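Local coordinates for protein type III effector (PDB 2QHQ) that is of unknown function but belongs to the HopJ family of type III effector proteins, which suggests a relation to bacterial secreted effectors, at residues Ala47-Gly51 with Asn52-Asp56. Numbering follows the deposited sequence. Where two conformers were deposited one is given.
Sequences AFTNG and NTQND
The side-chain amide of Asn-55 lies over one face of the Phe-48 ring, displaced toward the rim, with Asn-55 ND2 3.2 Å from Phe-48 CZ and the ring and amide planes 24° apart. Phe-48 brings its ring there by setting CG between its backbone N and carbonyl carbon (chi1 75°), which leans the phenyl across toward the neighbouring strand. Asn-55 ND2 also donates to Phe-48 O at 3.2 Å, coming from above the carbonyl plane. Asn-55 N reaches Phe-48 O from the opposite face of the carbonyl plane at 2.8 Å, so two donors of one residue grip a single carbonyl. Further partners fix the rotation of the amide: OD1 accepts from Asn-60 ND2, and ND2 also bonds Asn-103 OD1 on helix 102-110. Phe-48 N completes the hydrogen-bonded pair by donating to Asn-55 O.

Next to this pair on the same face, Asn-50 CB meets Thr-53 CG2 at 3.8 Å. Thr-53 CG2 also comes to 3.3 Å from Asn-50 O, while the Asn-50 amide donates through ND2 to Asn-103 O. On the other face Thr-49 CG2 touches Gln-54 CG at 3.7 Å, the two side chains crossing at a slant. The bend of Gln-54 at chi2 (-82°) carries its amide along its own strand, where Gln-54 NE2 donates to Asp-56 OD1 at 2.9 Å.

Asn-50 and Thr-53 exchange both backbone bonds and close a type II' turn, with Gly-51 supplying the positive phi of its first corner. This is a tight beta hairpin with a two-residue loop, Gly-51 and Asn-52: strand 48-50 is the middle strand of a three-stranded antiparallel sheet between 53-55 and 115-117, and the face bearing Phe-48, Asn-50 and Thr-53 packs against helix 102-110 in this HopJ-family protein.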
ATOM      1  N   ALA B  47     -14.245   6.864  -4.492  1.00 10.29           N
ATOM      2  CA  ALA B  47     -14.086   6.565  -5.920  1.00 11.01           C
ATOM      3  C   ALA B  47     -12.672   6.066  -6.169  1.00 11.23           C
ATOM      4  O   ALA B  47     -11.716   6.544  -5.542  1.00 11.34           O
ATOM      5  CB  ALA B  47     -14.357   7.820  -6.768  1.00 10.70           C
ATOM      6  N   PHE B  48     -12.537   5.089  -7.062  1.00 11.29           N
ATOM      7  CA  PHE B  48     -11.200   4.636  -7.469  1.00 11.63           C
ATOM      8  C   PHE B  48     -11.190   4.085  -8.875  1.00 12.26           C
ATOM      9  O   PHE B  48     -12.170   3.488  -9.315  1.00 12.29           O
ATOM     10  CB  PHE B  48     -10.605   3.619  -6.473  1.00 11.71           C
ATOM     11  CG  PHE B  48     -11.199   2.218  -6.543  1.00 12.18           C
ATOM     12  CD1 PHE B  48     -10.469   1.161  -7.108  1.00 12.73           C
ATOM     13  CD2 PHE B  48     -12.450   1.945  -5.971  1.00  9.86           C
ATOM     14  CE1 PHE B  48     -10.998  -0.159  -7.128  1.00 11.06           C
ATOM     15  CE2 PHE B  48     -12.985   0.641  -5.971  1.00 10.37           C
ATOM     16  CZ  PHE B  48     -12.251  -0.413  -6.552  1.00 12.33           C
ATOM     17  N   THR B  49     -10.075   4.317  -9.568  1.00 12.28           N
ATOM     18  CA  THR B  49      -9.883   3.736 -10.886  0.50 12.50           C
ATOM     19  C   THR B  49      -9.025   2.499 -10.735  1.00 12.68           C
ATOM     20  O   THR B  49      -8.250   2.377  -9.788  1.00 12.51           O
ATOM     21  CB  THR B  49      -9.237   4.713 -11.877  0.50 12.75           C
ATOM     22  OG1 THR B  49      -8.139   5.382 -11.240  0.50 12.89           O
ATOM     23  CG2 THR B  49     -10.265   5.738 -12.346  0.50 12.31           C
ATOM     24  N   ASN B  50      -9.219   1.569 -11.655  1.00 12.94           N
ATOM     25  CA  ASN B  50      -8.571   0.277 -11.579  1.00 13.45           C
ATOM     26  C   ASN B  50      -8.328  -0.173 -13.017  1.00 14.01           C
ATOM     27  O   ASN B  50      -9.148  -0.869 -13.618  1.00 14.34           O
ATOM     28  CB  ASN B  50      -9.478  -0.681 -10.809  1.00 13.09           C
ATOM     29  CG  ASN B  50      -8.914  -2.100 -10.703  1.00 12.85           C
ATOM     30  OD1 ASN B  50      -7.755  -2.380 -11.060  1.00 14.00           O
ATOM     31  ND2 ASN B  50      -9.757  -3.015 -10.214  1.00 13.56           N
ATOM     32  N   GLY B  51      -7.213   0.292 -13.578  1.00 15.73           N
ATOM     33  CA  GLY B  51      -6.875   0.047 -14.983  1.00 17.55           C
ATOM     34  C   GLY B  51      -7.961   0.617 -15.877  1.00 19.15           C
ATOM     35  O   GLY B  51      -8.203   1.822 -15.870  1.00 18.89           O
ATOM     36  N   ASN B  52      -8.650  -0.256 -16.606  1.00 20.21           N
ATOM     37  CA  ASN B  52      -9.663   0.200 -17.556  1.00 21.98           C
ATOM     38  C   ASN B  52     -11.074   0.249 -16.986  1.00 21.89           C
ATOM     39  O   ASN B  52     -12.044   0.465 -17.719  1.00 22.30           O
ATOM     40  CB  ASN B  52      -9.618  -0.619 -18.848  1.00 23.13           C
ATOM     41  CG  ASN B  52      -8.404  -0.289 -19.707  1.00 26.84           C
ATOM     42  OD1 ASN B  52      -7.809  -1.185 -20.313  1.00 32.24           O
ATOM     43  ND2 ASN B  52      -8.023   0.994 -19.757  1.00 29.49           N
ATOM     44  N   THR B  53     -11.187   0.067 -15.675  1.00 20.66           N
ATOM     45  CA  THR B  53     -12.477   0.244 -15.021  1.00 20.61           C
ATOM     46  C   THR B  53     -12.432   1.360 -13.960  1.00 19.83           C
ATOM     47  O   THR B  53     -11.384   1.641 -13.372  1.00 20.08           O
ATOM     48  CB  THR B  53     -13.038  -1.090 -14.493  1.00 21.54           C
ATOM     49  OG1 THR B  53     -14.456  -0.980 -14.312  1.00 23.19           O
ATOM     50  CG2 THR B  53     -12.390  -1.493 -13.188  1.00 21.48           C
ATOM     51  N   GLN B  54     -13.562   2.021 -13.754  1.00 18.91           N
ATOM     52  CA  GLN B  54     -13.638   3.161 -12.843  1.00 18.16           C
ATOM     53  C   GLN B  54     -14.830   2.907 -11.942  1.00 16.97           C
ATOM     54  O   GLN B  54     -15.892   2.481 -12.423  1.00 16.91           O
ATOM     55  CB  GLN B  54     -13.822   4.454 -13.642  1.00 19.28           C
ATOM     56  CG  GLN B  54     -13.911   5.751 -12.818  1.00 21.78           C
ATOM     57  CD  GLN B  54     -15.310   6.011 -12.242  1.00 25.08           C
ATOM     58  OE1 GLN B  54     -16.317   5.582 -12.803  1.00 25.77           O
ATOM     59  NE2 GLN B  54     -15.368   6.729 -11.125  1.00 27.03           N
ATOM     60  N   ASN B  55     -14.663   3.178 -10.649  1.00 14.47           N
ATOM     61  CA  ASN B  55     -15.716   2.950  -9.658  1.00 13.34           C
ATOM     62  C   ASN B  55     -16.027   4.262  -8.962  1.00 12.62           C
ATOM     63  O   ASN B  55     -15.124   4.884  -8.401  1.00 12.66           O
ATOM     64  CB  ASN B  55     -15.243   1.945  -8.602  1.00 12.78           C
ATOM     65  CG  ASN B  55     -14.762   0.646  -9.217  1.00 13.88           C
ATOM     66  OD1 ASN B  55     -15.567  -0.234  -9.532  1.00 15.36           O
ATOM     67  ND2 ASN B  55     -13.444   0.525  -9.407  1.00 12.87           N
ATOM     68  N   ASP B  56     -17.285   4.688  -9.000  1.00 12.34           N
ATOM     69  CA  ASP B  56     -17.710   5.840  -8.207  1.00 12.49           C
ATOM     70  C   ASP B  56     -17.694   5.455  -6.740  1.00 11.72           C
ATOM     71  O   ASP B  56     -17.655   4.262  -6.416  1.00 12.21           O
ATOM     72  CB  ASP B  56     -19.126   6.278  -8.587  1.00 12.31           C
ATOM     73  CG  ASP B  56     -19.215   6.907  -9.962  1.00 17.42           C
ATOM     74  OD1 ASP B  56     -18.178   7.316 -10.526  1.00 18.31           O
ATOM     75  OD2 ASP B  56     -20.358   7.015 -10.456  1.00 21.91           O
TER